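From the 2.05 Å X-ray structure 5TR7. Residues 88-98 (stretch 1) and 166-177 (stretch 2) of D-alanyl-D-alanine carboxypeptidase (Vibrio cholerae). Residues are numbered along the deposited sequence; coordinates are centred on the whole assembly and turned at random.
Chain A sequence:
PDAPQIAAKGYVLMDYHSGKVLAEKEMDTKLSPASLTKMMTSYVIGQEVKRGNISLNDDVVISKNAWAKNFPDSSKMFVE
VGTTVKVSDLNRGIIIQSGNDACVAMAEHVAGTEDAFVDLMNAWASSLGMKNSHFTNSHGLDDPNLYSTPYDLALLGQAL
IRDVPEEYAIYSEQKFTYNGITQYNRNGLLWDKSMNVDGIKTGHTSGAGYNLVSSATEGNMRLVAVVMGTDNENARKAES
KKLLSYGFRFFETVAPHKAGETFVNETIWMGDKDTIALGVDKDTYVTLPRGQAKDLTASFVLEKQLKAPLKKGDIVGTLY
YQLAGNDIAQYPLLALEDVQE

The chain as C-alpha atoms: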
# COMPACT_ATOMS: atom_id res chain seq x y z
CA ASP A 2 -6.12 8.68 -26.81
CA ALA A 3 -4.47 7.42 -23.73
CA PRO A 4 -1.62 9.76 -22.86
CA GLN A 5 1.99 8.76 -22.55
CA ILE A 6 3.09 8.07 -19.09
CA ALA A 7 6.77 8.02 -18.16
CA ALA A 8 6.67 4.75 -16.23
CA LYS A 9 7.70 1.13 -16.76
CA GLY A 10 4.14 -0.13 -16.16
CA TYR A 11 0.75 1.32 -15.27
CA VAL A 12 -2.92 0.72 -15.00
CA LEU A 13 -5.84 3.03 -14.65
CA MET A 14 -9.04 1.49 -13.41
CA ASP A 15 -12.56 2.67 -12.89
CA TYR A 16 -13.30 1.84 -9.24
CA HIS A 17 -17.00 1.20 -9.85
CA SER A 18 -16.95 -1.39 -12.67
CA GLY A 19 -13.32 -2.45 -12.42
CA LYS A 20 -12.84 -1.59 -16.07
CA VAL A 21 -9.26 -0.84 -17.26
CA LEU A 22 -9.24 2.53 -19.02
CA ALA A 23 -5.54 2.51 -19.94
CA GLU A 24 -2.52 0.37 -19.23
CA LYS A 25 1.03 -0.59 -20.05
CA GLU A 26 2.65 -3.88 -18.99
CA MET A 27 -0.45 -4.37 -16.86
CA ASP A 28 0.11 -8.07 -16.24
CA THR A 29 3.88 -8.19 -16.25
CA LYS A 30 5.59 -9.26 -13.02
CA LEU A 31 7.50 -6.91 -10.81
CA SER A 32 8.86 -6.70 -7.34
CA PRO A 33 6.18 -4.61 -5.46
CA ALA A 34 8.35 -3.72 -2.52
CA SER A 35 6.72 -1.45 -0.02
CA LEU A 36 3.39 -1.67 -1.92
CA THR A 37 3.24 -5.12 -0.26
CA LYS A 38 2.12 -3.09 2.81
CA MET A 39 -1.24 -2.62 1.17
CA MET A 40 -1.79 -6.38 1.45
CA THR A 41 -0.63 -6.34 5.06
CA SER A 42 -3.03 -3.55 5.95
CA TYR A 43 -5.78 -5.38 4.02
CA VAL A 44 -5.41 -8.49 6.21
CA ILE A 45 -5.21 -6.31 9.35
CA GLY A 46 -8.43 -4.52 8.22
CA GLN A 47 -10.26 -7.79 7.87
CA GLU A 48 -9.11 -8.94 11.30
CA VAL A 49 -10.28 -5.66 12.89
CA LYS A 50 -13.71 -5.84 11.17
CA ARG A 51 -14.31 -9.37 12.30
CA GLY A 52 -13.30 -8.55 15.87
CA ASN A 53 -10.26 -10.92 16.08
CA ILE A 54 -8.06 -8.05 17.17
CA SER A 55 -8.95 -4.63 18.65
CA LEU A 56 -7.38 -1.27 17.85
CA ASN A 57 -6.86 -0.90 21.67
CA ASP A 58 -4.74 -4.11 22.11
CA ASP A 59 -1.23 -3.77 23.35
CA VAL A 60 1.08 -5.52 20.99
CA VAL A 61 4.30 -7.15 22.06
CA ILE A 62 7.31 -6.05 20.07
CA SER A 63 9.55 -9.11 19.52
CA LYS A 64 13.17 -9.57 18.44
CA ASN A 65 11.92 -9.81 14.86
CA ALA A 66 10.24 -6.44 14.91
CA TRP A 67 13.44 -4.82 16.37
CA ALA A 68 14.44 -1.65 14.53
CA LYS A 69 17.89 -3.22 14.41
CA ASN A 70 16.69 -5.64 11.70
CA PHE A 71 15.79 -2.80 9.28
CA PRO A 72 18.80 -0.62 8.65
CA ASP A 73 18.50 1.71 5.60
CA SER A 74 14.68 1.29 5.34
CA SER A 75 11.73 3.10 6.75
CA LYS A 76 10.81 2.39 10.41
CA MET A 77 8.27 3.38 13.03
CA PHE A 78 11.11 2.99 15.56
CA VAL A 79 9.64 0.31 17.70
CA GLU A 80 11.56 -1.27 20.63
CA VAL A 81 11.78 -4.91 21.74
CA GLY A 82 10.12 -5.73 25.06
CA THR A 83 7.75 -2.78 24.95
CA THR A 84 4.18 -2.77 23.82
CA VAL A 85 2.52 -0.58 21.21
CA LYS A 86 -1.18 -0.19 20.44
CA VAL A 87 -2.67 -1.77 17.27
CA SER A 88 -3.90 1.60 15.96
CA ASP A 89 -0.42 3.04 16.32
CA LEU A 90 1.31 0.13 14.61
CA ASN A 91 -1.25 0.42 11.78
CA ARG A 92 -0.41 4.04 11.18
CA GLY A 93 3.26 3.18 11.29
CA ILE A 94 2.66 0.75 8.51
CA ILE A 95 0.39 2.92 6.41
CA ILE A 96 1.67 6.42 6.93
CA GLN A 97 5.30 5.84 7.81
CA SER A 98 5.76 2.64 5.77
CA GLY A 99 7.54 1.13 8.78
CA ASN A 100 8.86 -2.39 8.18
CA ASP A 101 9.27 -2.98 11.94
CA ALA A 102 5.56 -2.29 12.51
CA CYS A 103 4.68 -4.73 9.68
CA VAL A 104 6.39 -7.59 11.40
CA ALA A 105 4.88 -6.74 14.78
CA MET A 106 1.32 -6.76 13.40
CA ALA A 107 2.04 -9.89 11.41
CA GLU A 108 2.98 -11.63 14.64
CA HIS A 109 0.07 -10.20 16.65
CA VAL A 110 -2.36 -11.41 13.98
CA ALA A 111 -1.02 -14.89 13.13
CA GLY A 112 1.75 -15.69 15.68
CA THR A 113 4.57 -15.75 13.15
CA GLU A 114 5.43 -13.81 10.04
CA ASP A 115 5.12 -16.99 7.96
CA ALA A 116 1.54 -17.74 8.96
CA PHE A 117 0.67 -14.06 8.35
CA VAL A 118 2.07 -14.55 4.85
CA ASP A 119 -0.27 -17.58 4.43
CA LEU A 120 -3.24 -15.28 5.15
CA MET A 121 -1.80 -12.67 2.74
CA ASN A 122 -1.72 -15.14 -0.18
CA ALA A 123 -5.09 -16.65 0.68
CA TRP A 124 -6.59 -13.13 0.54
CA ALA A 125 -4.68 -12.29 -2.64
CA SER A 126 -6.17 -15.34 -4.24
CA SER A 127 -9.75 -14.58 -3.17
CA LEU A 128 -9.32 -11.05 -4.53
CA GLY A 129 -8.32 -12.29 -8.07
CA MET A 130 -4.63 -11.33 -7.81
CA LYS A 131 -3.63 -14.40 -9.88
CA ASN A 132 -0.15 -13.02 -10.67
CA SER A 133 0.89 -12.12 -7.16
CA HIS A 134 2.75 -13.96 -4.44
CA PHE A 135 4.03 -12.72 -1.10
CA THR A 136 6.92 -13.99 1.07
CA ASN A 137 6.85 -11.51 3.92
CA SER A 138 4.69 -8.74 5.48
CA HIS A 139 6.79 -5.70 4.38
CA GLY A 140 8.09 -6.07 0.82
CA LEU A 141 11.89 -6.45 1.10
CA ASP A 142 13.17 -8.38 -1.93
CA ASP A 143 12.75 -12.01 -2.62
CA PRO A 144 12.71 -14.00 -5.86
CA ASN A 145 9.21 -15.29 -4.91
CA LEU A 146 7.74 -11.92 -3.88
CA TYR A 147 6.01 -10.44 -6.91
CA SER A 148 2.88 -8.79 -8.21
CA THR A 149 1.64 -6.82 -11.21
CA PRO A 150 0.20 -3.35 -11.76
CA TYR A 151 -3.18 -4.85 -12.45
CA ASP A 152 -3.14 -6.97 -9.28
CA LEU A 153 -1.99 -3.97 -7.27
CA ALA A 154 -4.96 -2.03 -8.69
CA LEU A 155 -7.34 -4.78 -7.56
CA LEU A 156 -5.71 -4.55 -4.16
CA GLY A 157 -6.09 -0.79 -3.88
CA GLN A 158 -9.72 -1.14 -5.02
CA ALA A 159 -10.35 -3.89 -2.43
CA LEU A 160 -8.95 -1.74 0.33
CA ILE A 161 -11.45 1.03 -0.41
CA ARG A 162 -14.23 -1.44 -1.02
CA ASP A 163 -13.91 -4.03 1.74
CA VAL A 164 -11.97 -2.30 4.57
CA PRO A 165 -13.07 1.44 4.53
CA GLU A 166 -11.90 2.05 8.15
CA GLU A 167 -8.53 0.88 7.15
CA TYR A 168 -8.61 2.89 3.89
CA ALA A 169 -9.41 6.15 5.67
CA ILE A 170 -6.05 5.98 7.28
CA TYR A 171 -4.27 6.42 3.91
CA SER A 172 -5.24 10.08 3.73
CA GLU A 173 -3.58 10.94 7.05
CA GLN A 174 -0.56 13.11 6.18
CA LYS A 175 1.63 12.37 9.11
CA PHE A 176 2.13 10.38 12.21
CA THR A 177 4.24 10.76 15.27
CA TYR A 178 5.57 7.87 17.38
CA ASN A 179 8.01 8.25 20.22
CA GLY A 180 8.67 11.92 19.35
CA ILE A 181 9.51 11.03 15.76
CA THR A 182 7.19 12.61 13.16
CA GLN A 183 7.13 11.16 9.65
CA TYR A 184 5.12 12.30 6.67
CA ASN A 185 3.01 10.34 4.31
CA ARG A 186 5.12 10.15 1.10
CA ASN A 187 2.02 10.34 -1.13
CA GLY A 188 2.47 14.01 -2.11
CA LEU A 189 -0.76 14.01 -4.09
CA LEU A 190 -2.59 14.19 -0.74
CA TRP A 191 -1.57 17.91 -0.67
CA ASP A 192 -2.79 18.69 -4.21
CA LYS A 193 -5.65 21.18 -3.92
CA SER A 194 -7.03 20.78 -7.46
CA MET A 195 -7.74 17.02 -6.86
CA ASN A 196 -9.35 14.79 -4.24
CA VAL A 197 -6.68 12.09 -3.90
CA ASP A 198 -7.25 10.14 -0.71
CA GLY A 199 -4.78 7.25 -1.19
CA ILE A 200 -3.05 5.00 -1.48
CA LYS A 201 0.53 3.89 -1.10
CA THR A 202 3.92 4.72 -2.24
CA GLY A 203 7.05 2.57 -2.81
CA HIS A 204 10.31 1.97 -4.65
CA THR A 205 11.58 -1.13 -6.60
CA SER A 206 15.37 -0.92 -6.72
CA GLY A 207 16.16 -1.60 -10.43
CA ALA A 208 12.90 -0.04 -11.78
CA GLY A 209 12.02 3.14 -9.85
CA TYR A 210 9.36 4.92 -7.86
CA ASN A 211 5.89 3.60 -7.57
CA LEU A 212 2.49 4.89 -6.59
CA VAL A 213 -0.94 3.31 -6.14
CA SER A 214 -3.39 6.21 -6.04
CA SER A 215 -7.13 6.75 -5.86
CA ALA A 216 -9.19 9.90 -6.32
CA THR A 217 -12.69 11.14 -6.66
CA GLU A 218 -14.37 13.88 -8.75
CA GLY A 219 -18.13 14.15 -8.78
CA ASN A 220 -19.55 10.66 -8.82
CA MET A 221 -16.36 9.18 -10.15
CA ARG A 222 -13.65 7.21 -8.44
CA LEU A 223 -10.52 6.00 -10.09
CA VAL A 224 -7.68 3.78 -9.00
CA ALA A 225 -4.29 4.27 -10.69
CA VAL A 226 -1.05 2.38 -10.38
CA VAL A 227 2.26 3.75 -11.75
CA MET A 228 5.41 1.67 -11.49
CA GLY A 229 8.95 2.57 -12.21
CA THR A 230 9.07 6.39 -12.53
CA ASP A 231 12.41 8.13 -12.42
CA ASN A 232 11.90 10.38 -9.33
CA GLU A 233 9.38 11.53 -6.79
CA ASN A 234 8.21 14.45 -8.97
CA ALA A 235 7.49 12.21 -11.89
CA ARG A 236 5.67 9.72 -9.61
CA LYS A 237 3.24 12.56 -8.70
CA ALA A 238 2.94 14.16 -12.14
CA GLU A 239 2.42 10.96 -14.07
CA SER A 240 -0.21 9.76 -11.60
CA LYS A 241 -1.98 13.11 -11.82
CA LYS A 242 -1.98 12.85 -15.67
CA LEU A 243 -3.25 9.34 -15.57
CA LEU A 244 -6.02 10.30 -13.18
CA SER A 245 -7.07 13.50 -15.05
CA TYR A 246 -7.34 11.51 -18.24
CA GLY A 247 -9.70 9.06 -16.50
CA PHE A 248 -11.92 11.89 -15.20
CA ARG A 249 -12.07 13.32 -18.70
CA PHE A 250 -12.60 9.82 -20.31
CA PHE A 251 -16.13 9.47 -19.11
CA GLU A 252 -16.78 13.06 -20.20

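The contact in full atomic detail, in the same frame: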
# COMPACT_ATOMS: atom_id res chain seq x y z
N SER A 88 -3.69 0.42 16.81
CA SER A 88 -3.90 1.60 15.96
C SER A 88 -2.62 2.33 15.60
O SER A 88 -2.47 2.76 14.50
CB SER A 88 -4.91 2.58 16.54
OG SER A 88 -4.43 3.10 17.73
N ASP A 89 -1.66 2.36 16.50
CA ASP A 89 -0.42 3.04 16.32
C ASP A 89 0.46 2.24 15.37
O ASP A 89 1.07 2.82 14.46
CB ASP A 89 0.24 3.28 17.66
CG ASP A 89 -0.46 4.29 18.49
OD1 ASP A 89 -0.78 5.37 17.92
OD2 ASP A 89 -0.61 4.06 19.74
N LEU A 90 0.54 0.93 15.54
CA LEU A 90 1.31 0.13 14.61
C LEU A 90 0.76 0.26 13.16
O LEU A 90 1.52 0.30 12.17
CB LEU A 90 1.33 -1.35 15.03
CG LEU A 90 2.25 -1.68 16.22
CD1 LEU A 90 2.07 -3.17 16.60
CD2 LEU A 90 3.73 -1.39 15.96
N ASN A 91 -0.57 0.25 13.06
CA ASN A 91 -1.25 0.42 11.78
C ASN A 91 -0.85 1.66 11.04
O ASN A 91 -0.57 1.62 9.87
CB ASN A 91 -2.72 0.48 12.05
CG ASN A 91 -3.38 -0.70 11.62
OD1 ASN A 91 -3.64 -1.62 12.38
ND2 ASN A 91 -3.58 -0.74 10.33
N ARG A 92 -0.89 2.77 11.74
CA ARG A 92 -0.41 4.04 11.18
C ARG A 92 1.05 3.99 10.86
O ARG A 92 1.49 4.56 9.88
CB ARG A 92 -0.74 5.20 12.08
CG ARG A 92 -2.21 5.41 12.14
CD ARG A 92 -2.65 6.51 13.07
NE ARG A 92 -4.03 6.81 12.71
CZ ARG A 92 -5.06 6.00 12.98
NH1 ARG A 92 -4.92 4.87 13.66
NH2 ARG A 92 -6.27 6.36 12.58
N GLY A 93 1.84 3.30 11.67
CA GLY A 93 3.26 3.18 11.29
C GLY A 93 3.45 2.47 9.97
O GLY A 93 4.31 2.80 9.12
N ILE A 94 2.61 1.46 9.76
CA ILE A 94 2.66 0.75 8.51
C ILE A 94 2.20 1.64 7.32
O ILE A 94 2.86 1.79 6.32
CB ILE A 94 1.74 -0.50 8.57
CG1 ILE A 94 2.33 -1.53 9.54
CG2 ILE A 94 1.47 -1.06 7.16
CD1 ILE A 94 1.42 -2.76 9.82
N ILE A 95 1.03 2.23 7.47
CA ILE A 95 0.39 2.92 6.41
C ILE A 95 0.99 4.28 6.11
O ILE A 95 1.22 4.60 4.99
CB ILE A 95 -1.12 3.05 6.73
CG1 ILE A 95 -1.80 1.67 6.62
CG2 ILE A 95 -1.79 4.08 5.80
CD1 ILE A 95 -3.21 1.64 7.23
N ILE A 96 1.17 5.09 7.13
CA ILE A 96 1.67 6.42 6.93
C ILE A 96 3.18 6.48 6.83
O ILE A 96 3.72 7.19 6.00
CB ILE A 96 1.17 7.31 8.08
CG1 ILE A 96 -0.38 7.21 8.15
CG2 ILE A 96 1.63 8.77 7.86
CD1 ILE A 96 -1.03 7.90 9.36
N GLN A 97 3.85 5.78 7.72
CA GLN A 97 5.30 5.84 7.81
C GLN A 97 5.94 4.74 7.00
O GLN A 97 7.14 4.76 6.83
CB GLN A 97 5.76 5.69 9.26
CG GLN A 97 5.08 6.61 10.27
CD GLN A 97 5.66 6.51 11.65
OE1 GLN A 97 6.00 5.41 12.10
NE2 GLN A 97 5.76 7.66 12.36
N SER A 98 5.19 3.73 6.57
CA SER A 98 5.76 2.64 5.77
C SER A 98 6.81 1.92 6.61
O SER A 98 7.86 1.49 6.11
CB SER A 98 6.37 3.25 4.46
OG SER A 98 6.41 2.27 3.47
N GLU A 166 -12.53 1.53 6.92
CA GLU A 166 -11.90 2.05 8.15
C GLU A 166 -10.43 1.95 8.07
O GLU A 166 -9.73 2.77 8.64
CB GLU A 166 -12.45 1.41 9.41
CG GLU A 166 -13.96 1.72 9.68
CD GLU A 166 -14.35 3.19 9.81
OE1 GLU A 166 -13.58 3.94 10.42
OE2 GLU A 166 -15.31 3.68 9.13
N GLU A 167 -9.95 0.96 7.35
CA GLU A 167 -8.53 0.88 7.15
C GLU A 167 -8.15 1.89 6.10
O GLU A 167 -7.17 2.59 6.28
CB GLU A 167 -8.07 -0.47 6.61
CG GLU A 167 -7.42 -1.50 7.45
CD GLU A 167 -6.25 -1.09 8.37
OE1 GLU A 167 -4.94 -1.30 8.19
OE2 GLU A 167 -6.84 -0.79 9.42
N TYR A 168 -8.94 1.98 5.01
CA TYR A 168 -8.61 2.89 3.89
C TYR A 168 -8.55 4.34 4.29
O TYR A 168 -7.76 5.09 3.74
CB TYR A 168 -9.61 2.74 2.72
CG TYR A 168 -9.21 3.60 1.56
CD1 TYR A 168 -8.09 3.31 0.84
CD2 TYR A 168 -9.93 4.79 1.25
CE1 TYR A 168 -7.67 4.13 -0.17
CE2 TYR A 168 -9.46 5.64 0.26
CZ TYR A 168 -8.33 5.27 -0.45
OH TYR A 168 -7.85 6.00 -1.48
N ALA A 169 -9.39 4.73 5.25
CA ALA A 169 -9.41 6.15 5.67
C ALA A 169 -8.06 6.58 6.18
O ALA A 169 -7.64 7.73 5.99
CB ALA A 169 -10.44 6.39 6.76
N ILE A 170 -7.33 5.63 6.71
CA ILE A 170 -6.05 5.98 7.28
C ILE A 170 -5.01 6.44 6.22
O ILE A 170 -4.11 7.16 6.56
CB ILE A 170 -5.54 4.83 8.15
CG1 ILE A 170 -6.53 4.51 9.29
CG2 ILE A 170 -4.19 5.17 8.78
CD1 ILE A 170 -6.14 3.24 10.08
N TYR A 171 -5.21 6.10 4.94
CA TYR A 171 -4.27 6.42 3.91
C TYR A 171 -4.24 7.91 3.55
O TYR A 171 -3.31 8.38 2.84
CB TYR A 171 -4.54 5.53 2.70
CG TYR A 171 -4.11 4.07 2.87
CD1 TYR A 171 -4.91 3.11 3.45
CD2 TYR A 171 -2.89 3.66 2.45
CE1 TYR A 171 -4.48 1.77 3.57
CE2 TYR A 171 -2.44 2.37 2.54
CZ TYR A 171 -3.23 1.43 3.08
OH TYR A 171 -2.70 0.20 3.15
N SER A 172 -5.24 8.66 4.02
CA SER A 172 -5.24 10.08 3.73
C SER A 172 -4.70 10.90 4.86
O SER A 172 -4.65 12.12 4.74
CB SER A 172 -6.59 10.57 3.29
OG SER A 172 -7.50 10.22 4.24
N GLU A 173 -4.23 10.24 5.93
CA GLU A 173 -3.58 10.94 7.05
C GLU A 173 -2.19 11.30 6.53
O GLU A 173 -1.49 10.48 5.95
CB GLU A 173 -3.62 10.12 8.34
CG GLU A 173 -5.05 9.87 8.83
CD GLU A 173 -5.14 9.04 10.13
OE1 GLU A 173 -4.17 8.88 10.90
OE2 GLU A 173 -6.26 8.50 10.38
N GLN A 174 -1.81 12.54 6.73
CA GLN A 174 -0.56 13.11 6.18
C GLN A 174 0.67 12.90 6.98
O GLN A 174 1.82 13.08 6.46
CB GLN A 174 -0.77 14.63 6.00
CG GLN A 174 -1.79 14.90 4.89
CD GLN A 174 -1.97 16.38 4.53
OE1 GLN A 174 -1.55 17.28 5.23
NE2 GLN A 174 -2.59 16.60 3.44
N LYS A 175 0.47 12.59 8.26
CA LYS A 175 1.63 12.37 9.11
C LYS A 175 1.28 11.60 10.34
O LYS A 175 0.13 11.43 10.67
CB LYS A 175 2.20 13.69 9.56
CG LYS A 175 1.30 14.56 10.41
CD LYS A 175 1.92 16.00 10.29
CE LYS A 175 1.22 17.04 11.10
NZ LYS A 175 1.55 16.91 12.55
N PHE A 176 2.32 11.13 11.01
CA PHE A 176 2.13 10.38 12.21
C PHE A 176 3.40 10.49 12.99
O PHE A 176 4.49 10.40 12.44
CB PHE A 176 1.88 8.91 11.91
CG PHE A 176 1.62 8.09 13.11
CD1 PHE A 176 0.51 8.34 13.90
CD2 PHE A 176 2.42 6.98 13.39
CE1 PHE A 176 0.26 7.55 15.02
CE2 PHE A 176 2.15 6.17 14.48
CZ PHE A 176 1.10 6.46 15.31
N THR A 177 3.21 10.69 14.28
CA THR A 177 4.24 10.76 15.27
C THR A 177 4.20 9.53 16.23
O THR A 177 3.16 9.18 16.77
CB THR A 177 4.03 12.02 16.10
OG1 THR A 177 4.06 13.13 15.22
CG2 THR A 177 5.13 12.19 17.18

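The contact sets one face of a helix against a segment that keeps changing form. Stretch 1 enters already helical, and Ser98, with positive phi, is the first residue to leave helical phi/psi. Stretch 2 leaves a helix at its start, passes through turns, and enters a strand at Lys175. Helix and strand axes run at 133° to each other and come within 8.8 Å, a spacing that side chains must fill. The backbones draw nearest at Ile95 and Tyr171 and at Ile96 and Lys175, with CA to CA distances of 6.3 Å in both pairs. Along stretch 1, Asn91, Arg92, Ile95 and Ile96 all point toward stretch 2, the i, i+1, i+4, i+5 spacing that lines up one helical face, while Leu90 points away.

Ile95 and Ile96 form the stretch 1 side of the apolar centre, and Ile170 meets both. Ile95 CG2 sits 3.6 Å from the centroid of the Tyr171 ring, nearly on its normal, a CH-pi contact over the face; the same methyl lies 4.0 Å from Ile170 CG2. Ile96 shares Ile170 and extends the packing toward the strand: its CD1 is 4.2 Å from Ile170 CG2, 3.6 Å from Glu173 CB and 4.0 Å from Phe176 CB, and its CG2 rests 3.8 Å from Lys175 C. The apolar contact thus also takes in backbone and the aliphatic stem of Glu173.

Phe176 gives up more area to the contact than any other residue. Arg92 CB stands 3.6 Å from its ring centroid, only 1° off the normal, a CH-pi contact directly over the face. At the ring edge, Asp89 OD1 approaches Phe176 CZ at 3.4 Å, where the ring's slightly positive hydrogens can face a carboxylate oxygen.

Arg92 also carries the principal charge pairing. Its guanidinium meets the Glu173 carboxylate in a two-pronged salt bridge, with NE to OE1 at 2.8 Å and NH2 to OE2 at 3.1 Å, both with good angles. Ile170 CG1 covers one face of the guanidinium, 3.8 Å from Arg92 NH2, so the edge makes polar bonds while the flat face packs against hydrocarbon. A weak bond of 3.3 Å from Arg92 NH1 to Ser88 O ties the group back to its own helix.

Two amides complete the polar set. Gln97 NE2 donates to Phe176 O at 3.0 Å, fastening the end of stretch 1 to the strand backbone. Asn91 ND2 reaches Glu167 OE1 at 2.6 Å, but the 116° angle makes this hydrogen bond weak despite its short length.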